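Local coordinates for protein DNA polymerase sliding clamp 2 (Thermococcus kodakarensis, PDB 3LX2) that probably encircles DNA as a homotrimeric ring and tethers the polymerase catalytic subunit and other DNA-processing proteins to it during replication, at residues Glu162-Phe166 with Thr177-Met181; Tyr156-Thr160 with Ile219-Gly223; Ala18-Phe23 with Asp207-Ser211. All blocks are in the same frame, centred on the assembly; numbering follows the deposited sequence.

Contact 1: Glu162-Phe166 with Thr177-Met181; sequences EKLTF and TVLTM
Thr-177 O is gripped by two groups of the facing strand: Phe-166 N donates a nearly straight hydrogen bond to Thr-177 O at 2.8 Å (N-H...O 162°), and Thr-165 CA offers the same Thr-177 O a C-H...O contact at 3.4 Å. The same pairing is mirrored from the opposite strand: Leu-164 O accepts from Leu-179 N at 2.6 Å and receives the CA-H of Val-178. Leu-164 N to Leu-179 O and Thr-177 N to Phe-166 O complete the two hydrogen-bonded pairs of this antiparallel hairpin. Between them lies the non-hydrogen-bonded pair Thr-165/Val-178, whose side chains run alongside each other. Val-178 CG2, anti to its own backbone N, is thereby laid against Thr-165 OG1 at 3.6 Å and also meets the aliphatic Lys-163 CG at 3.7 Å. On the opposite face of the sheet, Leu-164 CB and Leu-179 CB stand 4.2 Å apart. Leu-179 CG comes to the edge of the Phe-166 ring, 4.4 Å from Phe-166 CE2. The ring itself is packed against Leu-141 and Ala-144 of helix 138-151, while both leucines rest on Leu-186. Beyond the paired residues, Thr-180 CG2 touches Glu-162 O at 3.5 Å. Strand 174-179 is the outermost strand of its sheet within the subunit, and at Thr-177 and Val-178 it pairs antiparallel with a strand of a second subunit; Thr-177 OG1 bonds Thr-109 OG1 of that subunit. The hairpin therefore has two chemistries: Leu-164, Leu-179 and Phe-166 pack, beside Thr-177, on the face that meets helix 138-151 and strand 186-191, whereas an outer backbone edge continues the sheet into the neighbouring subunit, as in the trimeric PCNA ring.

Contact 2: Tyr156-Thr160 with Ile219-Gly223; sequences YFMAT and IIRFG
The ring of Phe-222 carries Phe-157 CB over one face, 3.8 Å from its centroid and 14° off the ring normal, a CH-pi contact offset toward the rim. Phe-157 turns the edge of its own ring to that face: the T-shaped pair has centroids 5.5 Å apart and planes at 87°. Phe-222 CE1 lies in the plane of the Phe-157 ring, and Ile-220 CG2 comes to the same ring's edge, 4.1 Å from Phe-157 CE1. With chi1 at 61°, Phe-222 CG sits between its backbone N and carbonyl carbon, and the ring reaches across to the backbone of the other strand, CE2 lying 3.5 Å from Phe-157 O. Strands 154-159 and 217-222 lie in two different sheets of the PCNA fold, that of 217-222 running on into the N-terminal half of the chain. Their segments 156-159 and 219-222 are almost perpendicular, with axes 8.9 Å from each other, so side chains rather than backbone bonds join them. Leu-228 touches Phe-157 and Ile-220 from the next strand, and Val-132 touches both Phe-222 and Ala-159. The methyl of Ala-159 meets the Phe-222 ring obliquely, its CB 4.2 Å from CZ.

Contact 3: Ala18-Phe23 with Asp207-Ser211; sequences ATLEKF and DILRS
Lys-22, Asp-207 and Arg-210 form a salt-bridge network between the ends of helices 10-21 and 202-209, one from each domain of the subunit; in the PCNA fold such helices line the central channel through which DNA passes. The Lys-22 chain crosses the Asp-207 side chain at about a right angle, its CB, CG and CD passing close to the carboxylate, and bends at chi2 (-55°) and again at chi4 to bring NZ round to OD1. That ion pair is long, Lys-22 NZ to Asp-207 OD1 being 3.7 Å. Arg-210 holds the same oxygen more tightly: its NH1 donates to Asp-207 OD1 at 2.7 Å, with the acceptor in the guanidinium plane and met nearly along its C-O axis. Both cations come to OD1 from one side, Lys-22 NZ and Arg-210 NH1 lying 3.2 Å apart; sharing them would probably favour the charged form of the carboxylate. Beside these charges the Phe-23 ring points its CZ at Ile-208 CG1, 3.5 Å away, crossing the isoleucine at about a right angle, and at Asp-207 CB; the ring and carboxylate planes stand 76° apart. Val-47 touches Phe-23, and Phe-242 touches both Thr-19 and Ile-208. Thr-19 divides its branches: CG2, anti to the backbone N, lies 3.5 Å from Ile-208 O, whereas OG1 comes 2.9 Å from Ser-211 OG; each hydroxyl is hydrogen-bonded to Ser-15 O. Asp-207 O and Ser-211 N, four residues apart along the chain, are bridged by a water. That water donates to Asp-207 O at 2.9 Å, accepts from Ser-211 N at 2.7 Å, and makes its third hydrogen bond with Thr-19 OG1.

In the fold
Contacts 1 and 2 adjoin in the C-terminal domain, their centres about 10 Å apart: strands 154-159 and 164-169 are neighbours in one sheet, and the Phe-157 and Phe-166 rings meet edge-to-face. Contact 2 is the buried one, mainly apolar and aromatic, joining two sheets through facing side chains. Contact 1 lies farther out, relies on backbone hydrogen bonds within a single sheet, and takes part in the subunit interface. Contact 3, about 21 Å from contact 2 between centres, lies near the middle of the chain and joins the two domains; partly buried, it combines charges, hydroxyls and a water with a small apolar patch.

Contact 1: Glu162-Phe166 with Thr177-Met181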
loop_
_atom_site.group_PDB
_atom_site.type_symbol
_atom_site.label_atom_id
_atom_site.label_comp_id
_atom_site.label_asym_id
_atom_site.label_seq_id
_atom_site.Cartn_x
_atom_site.Cartn_y
_atom_site.Cartn_z
ATOM N N GLU A 162 37.946 -12.153 9.531
ATOM C CA GLU A 162 36.851 -12.556 10.433
ATOM C C GLU A 162 35.688 -11.594 10.338
ATOM O O GLU A 162 34.635 -11.835 10.943
ATOM C CB GLU A 162 37.283 -12.572 11.915
ATOM C CG GLU A 162 38.396 -13.554 12.346
ATOM C CD GLU A 162 39.811 -13.039 12.047
ATOM O OE1 GLU A 162 39.989 -11.822 11.739
ATOM O OE2 GLU A 162 40.743 -13.881 12.113
ATOM N N LYS A 163 35.884 -10.503 9.596
ATOM C CA LYS A 163 35.024 -9.341 9.737
ATOM C C LYS A 163 34.577 -8.696 8.418
ATOM O O LYS A 163 35.415 -8.177 7.631
ATOM C CB LYS A 163 35.693 -8.296 10.648
ATOM C CG LYS A 163 34.734 -7.633 11.664
ATOM C CD LYS A 163 35.508 -6.790 12.718
ATOM C CE LYS A 163 35.035 -7.080 14.168
ATOM N NZ LYS A 163 36.025 -6.600 15.199
ATOM N N LEU A 164 33.254 -8.712 8.210
ATOM C CA LEU A 164 32.626 -8.002 7.097
ATOM C C LEU A 164 31.784 -6.870 7.649
ATOM O O LEU A 164 30.784 -7.095 8.346
ATOM C CB LEU A 164 31.763 -8.945 6.228
ATOM C CG LEU A 164 31.173 -8.304 4.950
ATOM C CD1 LEU A 164 32.210 -8.087 3.895
ATOM C CD2 LEU A 164 30.046 -9.135 4.375
ATOM N N THR A 165 32.188 -5.655 7.318
ATOM C CA THR A 165 31.604 -4.468 7.913
ATOM C C THR A 165 31.148 -3.494 6.825
ATOM O O THR A 165 31.942 -3.195 5.931
ATOM C CB THR A 165 32.680 -3.712 8.761
ATOM O OG1 THR A 165 33.344 -4.599 9.696
ATOM C CG2 THR A 165 32.039 -2.523 9.505
ATOM N N PHE A 166 29.910 -2.992 6.912
ATOM C CA PHE A 166 29.385 -1.943 6.035
ATOM C C PHE A 166 29.085 -0.602 6.751
ATOM O O PHE A 166 28.175 -0.524 7.578
ATOM C CB PHE A 166 28.079 -2.408 5.445
ATOM C CG PHE A 166 28.138 -3.760 4.878
ATOM C CD1 PHE A 166 28.645 -3.962 3.596
ATOM C CD2 PHE A 166 27.691 -4.855 5.623
ATOM C CE1 PHE A 166 28.704 -5.238 3.058
ATOM C CE2 PHE A 166 27.741 -6.116 5.086
ATOM C CZ PHE A 166 28.251 -6.308 3.797
ATOM N N THR A 177 27.224 -1.549 10.255
ATOM C CA THR A 177 26.652 -2.886 10.339
ATOM C C THR A 177 27.816 -3.849 10.195
ATOM O O THR A 177 28.592 -3.739 9.222
ATOM C CB THR A 177 25.707 -3.172 9.197
ATOM O OG1 THR A 177 24.497 -2.430 9.356
ATOM C CG2 THR A 177 25.389 -4.630 9.188
ATOM N N VAL A 178 27.950 -4.794 11.137
ATOM C CA VAL A 178 29.081 -5.738 11.082
ATOM C C VAL A 178 28.739 -7.232 11.197
ATOM O O VAL A 178 28.106 -7.668 12.164
ATOM C CB VAL A 178 30.213 -5.306 12.036
ATOM C CG1 VAL A 178 29.666 -4.971 13.414
ATOM C CG2 VAL A 178 31.297 -6.365 12.121
ATOM N N LEU A 179 29.187 -8.002 10.199
ATOM C CA LEU A 179 28.926 -9.446 10.076
ATOM C C LEU A 179 30.147 -10.306 10.274
ATOM O O LEU A 179 31.198 -10.076 9.669
ATOM C CB LEU A 179 28.431 -9.779 8.682
ATOM C CG LEU A 179 27.152 -9.171 8.163
ATOM C CD1 LEU A 179 26.725 -9.991 6.966
ATOM C CD2 LEU A 179 26.077 -9.171 9.273
ATOM N N THR A 180 29.992 -11.324 11.109
ATOM C CA THR A 180 31.033 -12.367 11.276
ATOM C C THR A 180 30.429 -13.740 10.902
ATOM O O THR A 180 29.198 -13.868 10.653
ATOM C CB THR A 180 31.618 -12.433 12.740
ATOM O OG1 THR A 180 30.619 -12.928 13.658
ATOM C CG2 THR A 180 32.113 -11.073 13.215
ATOM N N MET A 181 31.284 -14.763 10.915
ATOM C CA MET A 181 30.795 -16.133 10.747
ATOM C C MET A 181 29.695 -16.551 11.744
ATOM O O MET A 181 28.925 -17.469 11.469
ATOM C CB MET A 181 31.945 -17.151 10.624
ATOM C CG MET A 181 32.535 -17.230 9.192
ATOM S SD MET A 181 31.319 -17.248 7.825
ATOM C CE MET A 181 30.404 -18.753 8.085
#

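Contact 2: Tyr156-Thr160 with Ile219-Gly223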
loop_
_atom_site.group_PDB
_atom_site.type_symbol
_atom_site.label_atom_id
_atom_site.label_comp_id
_atom_site.label_asym_id
_atom_site.label_seq_id
_atom_site.Cartn_x
_atom_site.Cartn_y
_atom_site.Cartn_z
ATOM N N TYR A 156 30.594 2.213 2.668
ATOM C CA TYR A 156 31.903 1.589 2.754
ATOM C C TYR A 156 31.744 0.117 2.938
ATOM O O TYR A 156 30.968 -0.332 3.789
ATOM C CB TYR A 156 32.742 2.178 3.904
ATOM C CG TYR A 156 33.336 3.520 3.568
ATOM C CD1 TYR A 156 34.567 3.599 2.917
ATOM C CD2 TYR A 156 32.663 4.708 3.853
ATOM C CE1 TYR A 156 35.135 4.820 2.570
ATOM C CE2 TYR A 156 33.223 5.944 3.522
ATOM C CZ TYR A 156 34.468 5.982 2.869
ATOM O OH TYR A 156 35.072 7.173 2.500
ATOM N N PHE A 157 32.493 -0.616 2.120
ATOM C CA PHE A 157 32.610 -2.064 2.198
ATOM C C PHE A 157 33.995 -2.272 2.765
ATOM O O PHE A 157 34.972 -1.798 2.188
ATOM C CB PHE A 157 32.503 -2.690 0.788
ATOM C CG PHE A 157 31.094 -2.994 0.353
ATOM C CD1 PHE A 157 30.743 -4.285 -0.062
ATOM C CD2 PHE A 157 30.124 -2.013 0.363
ATOM C CE1 PHE A 157 29.452 -4.598 -0.444
ATOM C CE2 PHE A 157 28.810 -2.306 -0.011
ATOM C CZ PHE A 157 28.463 -3.597 -0.423
ATOM N N MET A 158 34.084 -2.984 3.882
ATOM C CA MET A 158 35.381 -3.310 4.494
ATOM C C MET A 158 35.446 -4.751 4.992
ATOM O O MET A 158 34.453 -5.300 5.499
ATOM C CB MET A 158 35.685 -2.425 5.706
ATOM C CG MET A 158 35.385 -0.920 5.571
ATOM S SD MET A 158 35.653 -0.103 7.185
ATOM C CE MET A 158 37.348 -0.640 7.536
ATOM N N ALA A 159 36.636 -5.334 4.894
ATOM C CA ALA A 159 36.871 -6.641 5.466
ATOM C C ALA A 159 38.247 -6.848 6.113
ATOM O O ALA A 159 39.274 -6.331 5.665
ATOM C CB ALA A 159 36.591 -7.740 4.431
ATOM N N THR A 160 38.215 -7.595 7.208
ATOM C CA THR A 160 39.356 -8.381 7.674
ATOM C C THR A 160 38.922 -9.836 7.359
ATOM O O THR A 160 37.854 -10.019 6.727
ATOM C CB THR A 160 39.560 -8.189 9.177
ATOM O OG1 THR A 160 38.526 -8.896 9.899
ATOM C CG2 THR A 160 39.527 -6.684 9.525
ATOM N N ILE A 219 26.693 -13.059 -3.985
ATOM C CA ILE A 219 28.139 -13.126 -3.974
ATOM C C ILE A 219 28.725 -11.713 -4.112
ATOM O O ILE A 219 28.308 -10.948 -4.960
ATOM C CB ILE A 219 28.615 -14.035 -5.154
ATOM C CG1 ILE A 219 28.133 -15.480 -4.909
ATOM C CG2 ILE A 219 30.140 -13.876 -5.428
ATOM C CD1 ILE A 219 28.523 -16.517 -6.004
ATOM N N ILE A 220 29.719 -11.410 -3.284
ATOM C CA ILE A 220 30.356 -10.095 -3.239
ATOM C C ILE A 220 31.848 -10.230 -3.447
ATOM O O ILE A 220 32.428 -11.156 -2.932
ATOM C CB ILE A 220 30.163 -9.465 -1.880
ATOM C CG1 ILE A 220 28.709 -9.132 -1.645
ATOM C CG2 ILE A 220 30.986 -8.182 -1.757
ATOM C CD1 ILE A 220 28.444 -8.885 -0.172
ATOM N N ARG A 221 32.468 -9.322 -4.201
ATOM C CA ARG A 221 33.947 -9.279 -4.332
ATOM C C ARG A 221 34.374 -7.825 -4.380
ATOM O O ARG A 221 33.663 -7.020 -5.000
ATOM C CB ARG A 221 34.414 -10.001 -5.597
ATOM C CG ARG A 221 34.222 -11.521 -5.604
ATOM C CD ARG A 221 34.746 -12.160 -6.913
ATOM N NE ARG A 221 35.092 -13.585 -6.753
ATOM C CZ ARG A 221 34.385 -14.622 -7.235
ATOM N NH1 ARG A 221 33.256 -14.426 -7.940
ATOM N NH2 ARG A 221 34.821 -15.868 -7.022
ATOM N N PHE A 222 35.473 -7.458 -3.696
ATOM C CA PHE A 222 35.978 -6.043 -3.729
ATOM C C PHE A 222 37.467 -5.805 -3.418
ATOM O O PHE A 222 38.239 -6.752 -3.336
ATOM C CB PHE A 222 35.065 -5.065 -2.968
ATOM C CG PHE A 222 34.913 -5.364 -1.518
ATOM C CD1 PHE A 222 34.018 -6.329 -1.088
ATOM C CD2 PHE A 222 35.640 -4.653 -0.571
ATOM C CE1 PHE A 222 33.852 -6.612 0.288
ATOM C CE2 PHE A 222 35.488 -4.925 0.803
ATOM C CZ PHE A 222 34.594 -5.905 1.227
ATOM N N GLY A 223 37.873 -4.538 -3.293
ATOM C CA GLY A 223 39.235 -4.181 -2.889
ATOM C C GLY A 223 39.309 -2.681 -2.701
ATOM O O GLY A 223 38.254 -2.012 -2.620
#

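Contact 3: Ala18-Phe23 with Asp207-Ser211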
loop_
_atom_site.group_PDB
_atom_site.type_symbol
_atom_site.label_atom_id
_atom_site.label_comp_id
_atom_site.label_asym_id
_atom_site.label_seq_id
_atom_site.Cartn_x
_atom_site.Cartn_y
_atom_site.Cartn_z
ATOM N N ALA A 18 13.008 -5.624 -13.782
ATOM C CA ALA A 18 12.874 -4.506 -12.856
ATOM C C ALA A 18 14.276 -4.021 -12.425
ATOM O O ALA A 18 14.540 -2.833 -12.343
ATOM C CB ALA A 18 11.987 -4.877 -11.627
ATOM N N THR A 19 15.188 -4.932 -12.195
ATOM C CA THR A 19 16.499 -4.489 -11.833
ATOM C C THR A 19 17.200 -3.754 -13.015
ATOM O O THR A 19 17.801 -2.717 -12.825
ATOM C CB THR A 19 17.241 -5.663 -11.295
ATOM O OG1 THR A 19 16.399 -6.243 -10.307
ATOM C CG2 THR A 19 18.533 -5.266 -10.683
ATOM N N LEU A 20 17.009 -4.231 -14.228
ATOM C CA LEU A 20 17.670 -3.640 -15.391
ATOM C C LEU A 20 17.145 -2.262 -15.705
ATOM O O LEU A 20 17.920 -1.342 -16.003
ATOM C CB LEU A 20 17.592 -4.556 -16.625
ATOM C CG LEU A 20 18.124 -5.969 -16.395
ATOM C CD1 LEU A 20 18.130 -6.857 -17.691
ATOM C CD2 LEU A 20 19.503 -5.924 -15.767
ATOM N N GLU A 21 15.832 -2.101 -15.622
ATOM C CA GLU A 21 15.205 -0.841 -16.038
ATOM C C GLU A 21 15.697 0.293 -15.150
ATOM O O GLU A 21 15.607 1.472 -15.515
ATOM C CB GLU A 21 13.691 -0.967 -15.964
ATOM C CG GLU A 21 12.870 0.176 -16.609
ATOM C CD GLU A 21 12.712 1.338 -15.689
ATOM O OE1 GLU A 21 12.601 1.093 -14.478
ATOM O OE2 GLU A 21 12.719 2.502 -16.143
ATOM N N LYS A 22 16.208 -0.051 -13.975
ATOM C CA LYS A 22 16.635 0.981 -13.047
ATOM C C LYS A 22 17.833 1.713 -13.608
ATOM O O LYS A 22 17.979 2.856 -13.321
ATOM C CB LYS A 22 16.976 0.407 -11.656
ATOM C CG LYS A 22 15.746 -0.012 -10.831
ATOM C CD LYS A 22 14.768 1.167 -10.707
ATOM C CE LYS A 22 13.442 0.741 -10.128
ATOM N NZ LYS A 22 13.624 0.389 -8.708
ATOM N N PHE A 23 18.643 1.043 -14.444
ATOM C CA PHE A 23 19.913 1.595 -14.930
ATOM C C PHE A 23 19.984 1.932 -16.389
ATOM O O PHE A 23 20.801 2.780 -16.766
ATOM C CB PHE A 23 21.075 0.629 -14.644
ATOM C CG PHE A 23 21.185 0.261 -13.207
ATOM C CD1 PHE A 23 21.746 1.164 -12.294
ATOM C CD2 PHE A 23 20.682 -0.959 -12.746
ATOM C CE1 PHE A 23 21.844 0.836 -10.928
ATOM C CE2 PHE A 23 20.777 -1.287 -11.388
ATOM C CZ PHE A 23 21.368 -0.377 -10.477
ATOM N N ASP A 207 19.146 -0.282 -5.687
ATOM C CA ASP A 207 18.411 -0.619 -6.905
ATOM C C ASP A 207 18.773 -2.009 -7.449
ATOM O O ASP A 207 17.925 -2.699 -8.023
ATOM C CB ASP A 207 18.615 0.442 -7.995
ATOM C CG ASP A 207 17.709 1.664 -7.824
ATOM O OD1 ASP A 207 16.696 1.607 -7.089
ATOM O OD2 ASP A 207 17.994 2.695 -8.470
ATOM N N ILE A 208 20.010 -2.433 -7.233
ATOM C CA ILE A 208 20.452 -3.761 -7.628
ATOM C C ILE A 208 19.738 -4.831 -6.782
ATOM O O ILE A 208 19.251 -5.787 -7.338
ATOM C CB ILE A 208 22.004 -3.901 -7.514
ATOM C CG1 ILE A 208 22.713 -2.959 -8.495
ATOM C CG2 ILE A 208 22.466 -5.385 -7.640
ATOM C CD1 ILE A 208 24.270 -2.959 -8.434
ATOM N N LEU A 209 19.693 -4.644 -5.458
ATOM C CA LEU A 209 19.214 -5.622 -4.449
ATOM C C LEU A 209 17.702 -5.659 -4.236
ATOM O O LEU A 209 17.200 -6.523 -3.541
ATOM C CB LEU A 209 19.877 -5.344 -3.077
ATOM C CG LEU A 209 21.433 -5.342 -2.979
ATOM C CD1 LEU A 209 21.992 -4.653 -1.687
ATOM C CD2 LEU A 209 22.077 -6.759 -3.205
ATOM N N ARG A 210 16.959 -4.731 -4.816
ATOM C CA ARG A 210 15.515 -4.670 -4.508
ATOM C C ARG A 210 14.664 -5.834 -4.998
ATOM O O ARG A 210 13.773 -6.247 -4.291
ATOM C CB ARG A 210 14.907 -3.357 -4.944
ATOM C CG ARG A 210 13.463 -3.148 -4.495
ATOM C CD ARG A 210 12.938 -1.754 -4.977
ATOM N NE ARG A 210 13.432 -0.672 -4.123
ATOM C CZ ARG A 210 14.307 0.265 -4.487
ATOM N NH1 ARG A 210 14.828 0.290 -5.717
ATOM N NH2 ARG A 210 14.649 1.203 -3.605
ATOM N N SER A 211 14.914 -6.357 -6.190
ATOM C CA SER A 211 14.159 -7.546 -6.682
ATOM C C SER A 211 14.365 -8.848 -5.874
ATOM O O SER A 211 13.421 -9.578 -5.650
ATOM C CB SER A 211 14.471 -7.847 -8.149
ATOM O OG SER A 211 13.844 -6.917 -9.001
HETATM O O HOH W 1 15.921 -4.738 -8.119
#